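Local structure of RV1873 (Mycobacterium tuberculosis, 2JEK) at residues V41-R46 and T110-A115. The protein is of unknown function, a largely helical DUF1810 family member built as a right-handed superhelix. Numbering follows the deposited sequence.
Sequences VFPQLR and TLFARA
Leu-111 reaches from its helix to the backbone of Gln-44 and the side chain of Leu-45. Its bond from CA to CB points toward the loop 41-46. CG lies anti to the backbone N (chi1 170°) and leaves the touching to the two methyls, of which chi2 (60°) places CD1. This methyl meets the isobutyl group of Leu-45, lying 3.7 Å from Leu-45 CD2 and 3.9 Å from Leu-45 CG, the two side chains crossing obliquely. The other, CD2, rests on main chain: it is 4.0 Å from Leu-45 N and 4.1 Å from Gln-44 C, so it packs on the peptide group joining these two residues. The closest CA pair, Gln-44 and Leu-111, is 6.7 Å apart, although CB of Gln-44 points away from the helix. In the all-helical, right-handed superhelical fold, the contact seats the extended chain after helix 38-41 on the C-terminal part of helix 101-115, and all five touching residues are buried. One residue further along the helix, the CE2 edge of the Phe-112 ring faces Pro-43 O, which lies 3.4 Å from CE2 and near the ring plane, while Pro-43 CD, 4.0 Å from Phe-112 CE2, stands off that plane. The side chains of Pro-43 and Phe-112 cross at about a right angle. No hydrogen bond spans the two segments, yet Pro-43 O, on a buried residue, takes one from Ser-108 OG of the same helix. Helix 62-70 touches this end, with Tyr-68 meeting both Pro-43 and the Phe-112 ring.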
loop_
_atom_site.group_PDB
_atom_site.type_symbol
_atom_site.label_atom_id
_atom_site.label_comp_id
_atom_site.label_asym_id
_atom_site.label_seq_id
_atom_site.Cartn_x
_atom_site.Cartn_y
_atom_site.Cartn_z
ATOM N N VAL A 41 -0.891 2.836 5.588
ATOM C CA VAL A 41 0.230 3.377 4.792
ATOM C C VAL A 41 0.277 2.712 3.399
ATOM O O VAL A 41 0.490 3.397 2.395
ATOM C CB VAL A 41 1.585 3.200 5.535
ATOM C CG1 VAL A 41 2.786 3.550 4.634
ATOM C CG2 VAL A 41 1.605 4.064 6.787
ATOM N N PHE A 42 0.081 1.386 3.356
ATOM C CA PHE A 42 0.006 0.656 2.099
ATOM C C PHE A 42 -1.342 -0.050 2.079
ATOM O O PHE A 42 -1.434 -1.253 2.347
ATOM C CB PHE A 42 1.157 -0.359 1.997
ATOM C CG PHE A 42 2.494 0.265 1.719
ATOM C CD1 PHE A 42 2.772 0.829 0.474
ATOM C CD2 PHE A 42 3.481 0.271 2.694
ATOM C CE1 PHE A 42 4.018 1.385 0.204
ATOM C CE2 PHE A 42 4.741 0.826 2.419
ATOM C CZ PHE A 42 5.005 1.382 1.184
ATOM N N PRO A 43 -2.409 0.705 1.776
ATOM C CA PRO A 43 -3.731 0.115 1.921
ATOM C C PRO A 43 -4.019 -0.993 0.926
ATOM O O PRO A 43 -3.501 -0.992 -0.198
ATOM C CB PRO A 43 -4.673 1.305 1.682
ATOM C CG PRO A 43 -3.805 2.526 1.948
ATOM C CD PRO A 43 -2.488 2.118 1.369
ATOM N N GLN A 44 -4.854 -1.937 1.351
ATOM C CA GLN A 44 -5.258 -3.054 0.509
ATOM C C GLN A 44 -6.784 -3.155 0.504
ATOM O O GLN A 44 -7.464 -2.537 1.326
ATOM C CB GLN A 44 -4.646 -4.359 1.023
ATOM C CG GLN A 44 -5.193 -4.804 2.382
ATOM C CD GLN A 44 -4.572 -6.079 2.882
ATOM O OE1 GLN A 44 -5.196 -6.841 3.617
ATOM N NE2 GLN A 44 -3.334 -6.319 2.494
ATOM N N LEU A 45 -7.322 -3.957 -0.414
ATOM C CA LEU A 45 -8.768 -4.110 -0.503
ATOM C C LEU A 45 -9.366 -4.673 0.765
ATOM O O LEU A 45 -8.825 -5.593 1.380
ATOM C CB LEU A 45 -9.179 -5.014 -1.663
ATOM C CG LEU A 45 -9.179 -4.389 -3.056
ATOM C CD1 LEU A 45 -9.584 -5.448 -4.084
ATOM C CD2 LEU A 45 -10.106 -3.194 -3.143
ATOM N N ARG A 46 -10.508 -4.114 1.148
ATOM C CA ARG A 46 -11.288 -4.638 2.244
ATOM C C ARG A 46 -11.719 -6.053 1.858
ATOM O O ARG A 46 -12.004 -6.319 0.690
ATOM C CB ARG A 46 -12.506 -3.742 2.468
ATOM C CG ARG A 46 -13.430 -4.207 3.580
ATOM C CD ARG A 46 -14.444 -3.125 3.912
ATOM N NE ARG A 46 -13.829 -1.980 4.588
ATOM C CZ ARG A 46 -14.192 -0.713 4.402
ATOM N NH1 ARG A 46 -15.156 -0.411 3.533
ATOM N NH2 ARG A 46 -13.584 0.257 5.074
ATOM N N THR A 110 -0.704 -4.253 -6.018
ATOM C CA THR A 110 -1.576 -4.864 -7.030
ATOM C C THR A 110 -2.815 -3.990 -7.217
ATOM O O THR A 110 -3.197 -3.674 -8.346
ATOM C CB THR A 110 -1.973 -6.292 -6.626
ATOM O OG1 THR A 110 -0.788 -7.093 -6.552
ATOM C CG2 THR A 110 -2.931 -6.910 -7.639
ATOM N N LEU A 111 -3.424 -3.585 -6.107
ATOM C CA LEU A 111 -4.600 -2.718 -6.147
ATOM C C LEU A 111 -4.309 -1.390 -6.844
ATOM O O LEU A 111 -5.017 -1.002 -7.784
ATOM C CB LEU A 111 -5.090 -2.457 -4.721
ATOM C CG LEU A 111 -6.175 -1.381 -4.556
ATOM C CD1 LEU A 111 -7.437 -1.738 -5.327
ATOM C CD2 LEU A 111 -6.484 -1.155 -3.081
ATOM N N PHE A 112 -3.275 -0.686 -6.395
ATOM C CA PHE A 112 -3.027 0.650 -6.925
ATOM C C PHE A 112 -2.501 0.608 -8.358
ATOM O O PHE A 112 -2.800 1.497 -9.154
ATOM C CB PHE A 112 -2.185 1.475 -5.951
ATOM C CG PHE A 112 -2.968 1.901 -4.749
ATOM C CD1 PHE A 112 -3.859 2.971 -4.850
ATOM C CD2 PHE A 112 -2.871 1.218 -3.535
ATOM C CE1 PHE A 112 -4.629 3.369 -3.759
ATOM C CE2 PHE A 112 -3.647 1.606 -2.444
ATOM C CZ PHE A 112 -4.521 2.684 -2.547
ATOM N N ALA A 113 -1.801 -0.461 -8.719
ATOM C CA ALA A 113 -1.416 -0.653 -10.115
ATOM C C ALA A 113 -2.620 -0.814 -11.043
ATOM O O ALA A 113 -2.550 -0.426 -12.215
ATOM C CB ALA A 113 -0.466 -1.833 -10.254
ATOM N N ARG A 114 -3.710 -1.384 -10.534
ATOM C CA ARG A 114 -4.925 -1.570 -11.325
ATOM C C ARG A 114 -5.795 -0.321 -11.311
ATOM O O ARG A 114 -6.668 -0.148 -12.167
ATOM C CB ARG A 114 -5.723 -2.777 -10.828
ATOM C CG ARG A 114 -5.031 -4.133 -10.975
ATOM C CD ARG A 114 -5.068 -4.699 -12.386
ATOM N NE ARG A 114 -4.416 -6.011 -12.448
ATOM C CZ ARG A 114 -4.645 -6.927 -13.388
ATOM N NH1 ARG A 114 -5.525 -6.696 -14.358
ATOM N NH2 ARG A 114 -3.996 -8.083 -13.354
ATOM N N ALA A 115 -5.546 0.560 -10.348
ATOM C CA ALA A 115 -6.359 1.761 -10.174
ATOM C C ALA A 115 -6.033 2.861 -11.182
ATOM O O ALA A 115 -6.887 3.691 -11.509
ATOM C CB ALA A 115 -6.226 2.284 -8.742
#